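Local coordinates for AT27789p (Drosophila melanogaster, PDB 5UZM), which probably binds RNA, including mRNA, as an hnRNP F/H homologue, of which this chain is the second quasi-RNA recognition motif, at residues F9-R14 and E27-L32. Sequence-based numbering, arbitrary orientation.
Sequences FVVKLR and EFFSGL
V11 and L13 on strand 10-14 face F29, the first residue past helix 22-28, across a gap too wide for backbone contact: the CA atoms of V11 and F29 lie 11.3 Å apart. The F29 side chain reaches out from one side and those of V11 and L13 from the other, and they meet midway, where the CZ end of the ring rests over the adjoining methyls of V11 and L13. L13 makes the closer approach, with CD2 at the ring edge, near its plane, 3.8 Å from F29 CZ. The other methyl, L13 CD1, sits 4.1 Å from F29 CE2; with CG anti to its carbonyl carbon (chi1 -51°), the leucine lays its fork along the CE2-CZ edge. V11 CG2 comes in obliquely and more loosely, 4.4 Å from F29 CZ. The contact is part of the hydrophobic core of the quasi-RNA recognition motif, in which the central strand 10-14 of an antiparallel sheet packs against the end of the first helix. F28 turns the CD2 edge of its ring onto one face of F29, CD2 3.6 Å from the F29 ring plane; F59 meets F29 edge-to-face, and A68 of helix 62-69 also touches it. Beyond F29 the chain reverses in a type II turn closed by L32 N to F29 O (3.0 Å), with G31 at a positive phi (94°) suited to glycine. R71 donates hydrogen bonds to the carbonyl oxygens of F28 and S30.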
ATOM      1  N   PHE A   9      -9.134  -4.322   5.980  1.00 29.15           N
ATOM      2  CA  PHE A   9      -8.811  -2.901   5.793  1.00 26.82           C
ATOM      3  C   PHE A   9      -7.385  -2.758   5.282  1.00 23.48           C
ATOM      4  O   PHE A   9      -6.598  -1.979   5.825  1.00 22.71           O
ATOM      5  CB  PHE A   9      -8.915  -2.078   7.083  1.00 28.76           C
ATOM      6  CG  PHE A   9     -10.258  -2.116   7.743  1.00 29.92           C
ATOM      7  CD1 PHE A   9     -11.336  -2.688   7.108  1.00 25.57           C
ATOM      8  CD2 PHE A   9     -10.424  -1.571   9.012  1.00 34.99           C
ATOM      9  CE1 PHE A   9     -12.583  -2.766   7.737  1.00 33.70           C
ATOM     10  CE2 PHE A   9     -11.674  -1.622   9.651  1.00 23.25           C
ATOM     11  CZ  PHE A   9     -12.750  -2.235   8.984  1.00 24.16           C
ATOM     12  N   VAL A  10      -7.040  -3.542   4.279  1.00 23.64           N
ATOM     13  CA  VAL A  10      -5.683  -3.608   3.746  1.00 21.71           C
ATOM     14  C   VAL A  10      -5.775  -3.649   2.230  1.00 17.65           C
ATOM     15  O   VAL A  10      -6.627  -4.337   1.672  1.00 18.70           O
ATOM     16  CB  VAL A  10      -4.916  -4.841   4.257  1.00 28.08           C
ATOM     17  CG1 VAL A  10      -3.479  -4.851   3.693  1.00 20.11           C
ATOM     18  CG2 VAL A  10      -4.917  -4.868   5.782  1.00 22.93           C
ATOM     19  N   VAL A  11      -4.891  -2.911   1.543  1.00 14.84           N
ATOM     20  CA  VAL A  11      -4.767  -3.038   0.100  1.00 13.35           C
ATOM     21  C   VAL A  11      -3.321  -3.423  -0.220  1.00 13.99           C
ATOM     22  O   VAL A  11      -2.410  -3.202   0.586  1.00 16.09           O
ATOM     23  CB  VAL A  11      -5.149  -1.751  -0.650  1.00 16.49           C
ATOM     24  CG1 VAL A  11      -6.564  -1.269  -0.292  1.00 19.18           C
ATOM     25  CG2 VAL A  11      -4.113  -0.653  -0.392  1.00 15.40           C
ATOM     26  N   LYS A  12      -3.116  -4.020  -1.392  1.00 12.35           N
ATOM     27  CA  LYS A  12      -1.800  -4.323  -1.929  1.00 13.38           C
ATOM     28  C   LYS A  12      -1.546  -3.432  -3.134  1.00 15.18           C
ATOM     29  O   LYS A  12      -2.431  -3.257  -3.971  1.00 14.85           O
ATOM     30  CB  LYS A  12      -1.725  -5.810  -2.350  1.00 16.51           C
ATOM     31  CG  LYS A  12      -0.358  -6.222  -2.884  1.00 18.87           C
ATOM     32  CD  LYS A  12      -0.320  -7.746  -3.071  1.00 25.13           C
ATOM     33  CE  LYS A  12      -1.313  -8.226  -4.115  1.00 45.54           C
ATOM     34  NZ  LYS A  12      -1.290  -9.728  -4.287  1.00 47.32           N
ATOM     35  N   LEU A  13      -0.343  -2.856  -3.224  1.00 11.19           N
ATOM     36  CA  LEU A  13       0.058  -1.988  -4.329  1.00 12.67           C
ATOM     37  C   LEU A  13       1.074  -2.701  -5.206  1.00 12.80           C
ATOM     38  O   LEU A  13       1.875  -3.474  -4.705  1.00 14.40           O
ATOM     39  CB  LEU A  13       0.707  -0.693  -3.824  1.00 13.43           C
ATOM     40  CG  LEU A  13      -0.043   0.098  -2.761  1.00 15.89           C
ATOM     41  CD1 LEU A  13       0.722   1.400  -2.448  1.00 15.58           C
ATOM     42  CD2 LEU A  13      -1.471   0.406  -3.136  1.00 16.85           C
ATOM     43  N   ARG A  14       1.034  -2.454  -6.510  1.00 12.53           N
ATOM     44  CA  ARG A  14       2.020  -2.967  -7.447  1.00 12.01           C
ATOM     45  C   ARG A  14       2.405  -1.869  -8.434  1.00 13.89           C
ATOM     46  O   ARG A  14       1.600  -0.971  -8.752  1.00 13.35           O
ATOM     47  CB  ARG A  14       1.456  -4.203  -8.193  1.00 18.67           C
ATOM     48  CG  ARG A  14       2.396  -4.822  -9.187  1.00 34.77           C
ATOM     49  CD  ARG A  14       1.719  -6.069  -9.767  1.00 39.86           C
ATOM     50  NE  ARG A  14       1.216  -6.935  -8.699  1.00 28.28           N
ATOM     51  CZ  ARG A  14       0.264  -7.848  -8.855  1.00 50.17           C
ATOM     52  NH1 ARG A  14      -0.306  -8.021 -10.039  1.00 43.99           N
ATOM     53  NH2 ARG A  14      -0.120  -8.588  -7.825  1.00 55.93           N
ATOM     54  N   GLU A  27       1.096  10.584   0.494  1.00 10.77           N
ATOM     55  CA  GLU A  27       0.572  11.588  -0.449  1.00 10.55           C
ATOM     56  C   GLU A  27      -0.397  10.964  -1.466  1.00 11.86           C
ATOM     57  O   GLU A  27      -1.452  11.537  -1.759  1.00 12.83           O
ATOM     58  CB  GLU A  27       1.726  12.292  -1.155  1.00 17.47           C
ATOM     59  CG  GLU A  27       1.254  13.222  -2.225  1.00 39.16           C
ATOM     60  CD  GLU A  27       2.389  13.898  -2.958  1.00 59.17           C
ATOM     61  OE1 GLU A  27       2.248  14.133  -4.189  1.00 40.97           O
ATOM     62  OE2 GLU A  27       3.399  14.207  -2.291  1.00 47.19           O
ATOM     63  N   PHE A  28      -0.062   9.796  -1.997  1.00 11.76           N
ATOM     64  CA  PHE A  28      -0.950   9.120  -2.937  1.00 10.01           C
ATOM     65  C   PHE A  28      -2.302   8.833  -2.302  1.00 10.60           C
ATOM     66  O   PHE A  28      -3.333   8.924  -2.976  1.00 11.22           O
ATOM     67  CB  PHE A  28      -0.272   7.826  -3.376  1.00 10.15           C
ATOM     68  CG  PHE A  28      -0.992   7.065  -4.401  1.00 11.02           C
ATOM     69  CD1 PHE A  28      -0.917   7.419  -5.737  1.00 12.09           C
ATOM     70  CD2 PHE A  28      -1.781   5.973  -4.039  1.00 13.48           C
ATOM     71  CE1 PHE A  28      -1.614   6.683  -6.686  1.00 11.01           C
ATOM     72  CE2 PHE A  28      -2.445   5.237  -5.001  1.00 16.24           C
ATOM     73  CZ  PHE A  28      -2.374   5.609  -6.322  1.00 13.13           C
ATOM     74  N   PHE A  29      -2.326   8.506  -1.015  1.00 11.13           N
ATOM     75  CA  PHE A  29      -3.564   8.229  -0.295  1.00 10.79           C
ATOM     76  C   PHE A  29      -3.978   9.420   0.570  1.00 13.50           C
ATOM     77  O   PHE A  29      -4.600   9.238   1.613  1.00 13.39           O
ATOM     78  CB  PHE A  29      -3.384   6.940   0.528  1.00 12.98           C
ATOM     79  CG  PHE A  29      -3.360   5.710  -0.321  1.00 13.04           C
ATOM     80  CD1 PHE A  29      -4.383   5.464  -1.221  1.00 12.31           C
ATOM     81  CD2 PHE A  29      -2.353   4.772  -0.215  1.00 11.94           C
ATOM     82  CE1 PHE A  29      -4.396   4.356  -2.040  1.00 11.71           C
ATOM     83  CE2 PHE A  29      -2.394   3.620  -1.015  1.00 13.19           C
ATOM     84  CZ  PHE A  29      -3.433   3.397  -1.915  1.00 12.23           C
ATOM     85  N   SER A  30      -3.609  10.642   0.156  1.00 13.16           N
ATOM     86  CA  SER A  30      -4.008  11.838   0.896  1.00 10.60           C
ATOM     87  C   SER A  30      -5.509  11.870   1.100  1.00 15.69           C
ATOM     88  O   SER A  30      -6.276  11.661   0.164  1.00 14.69           O
ATOM     89  CB  SER A  30      -3.550  13.084   0.146  1.00 16.12           C
ATOM     90  OG  SER A  30      -3.951  14.251   0.885  1.00 21.47           O
ATOM     91  N   GLY A  31      -5.917  12.196   2.316  1.00 16.09           N
ATOM     92  CA  GLY A  31      -7.329  12.173   2.676  1.00 15.65           C
ATOM     93  C   GLY A  31      -7.804  10.889   3.307  1.00 18.35           C
ATOM     94  O   GLY A  31      -8.942  10.832   3.785  1.00 21.86           O
ATOM     95  N   LEU A  32      -7.009   9.832   3.281  1.00 14.80           N
ATOM     96  CA  LEU A  32      -7.399   8.554   3.872  1.00 14.84           C
ATOM     97  C   LEU A  32      -6.558   8.291   5.111  1.00 19.41           C
ATOM     98  O   LEU A  32      -5.404   8.722   5.202  1.00 21.47           O
ATOM     99  CB  LEU A  32      -7.211   7.416   2.880  1.00 13.95           C
ATOM    100  CG  LEU A  32      -7.788   7.723   1.482  1.00 14.49           C
ATOM    101  CD1 LEU A  32      -7.546   6.570   0.559  1.00 20.92           C
ATOM    102  CD2 LEU A  32      -9.301   8.033   1.514  1.00 21.30           C
TER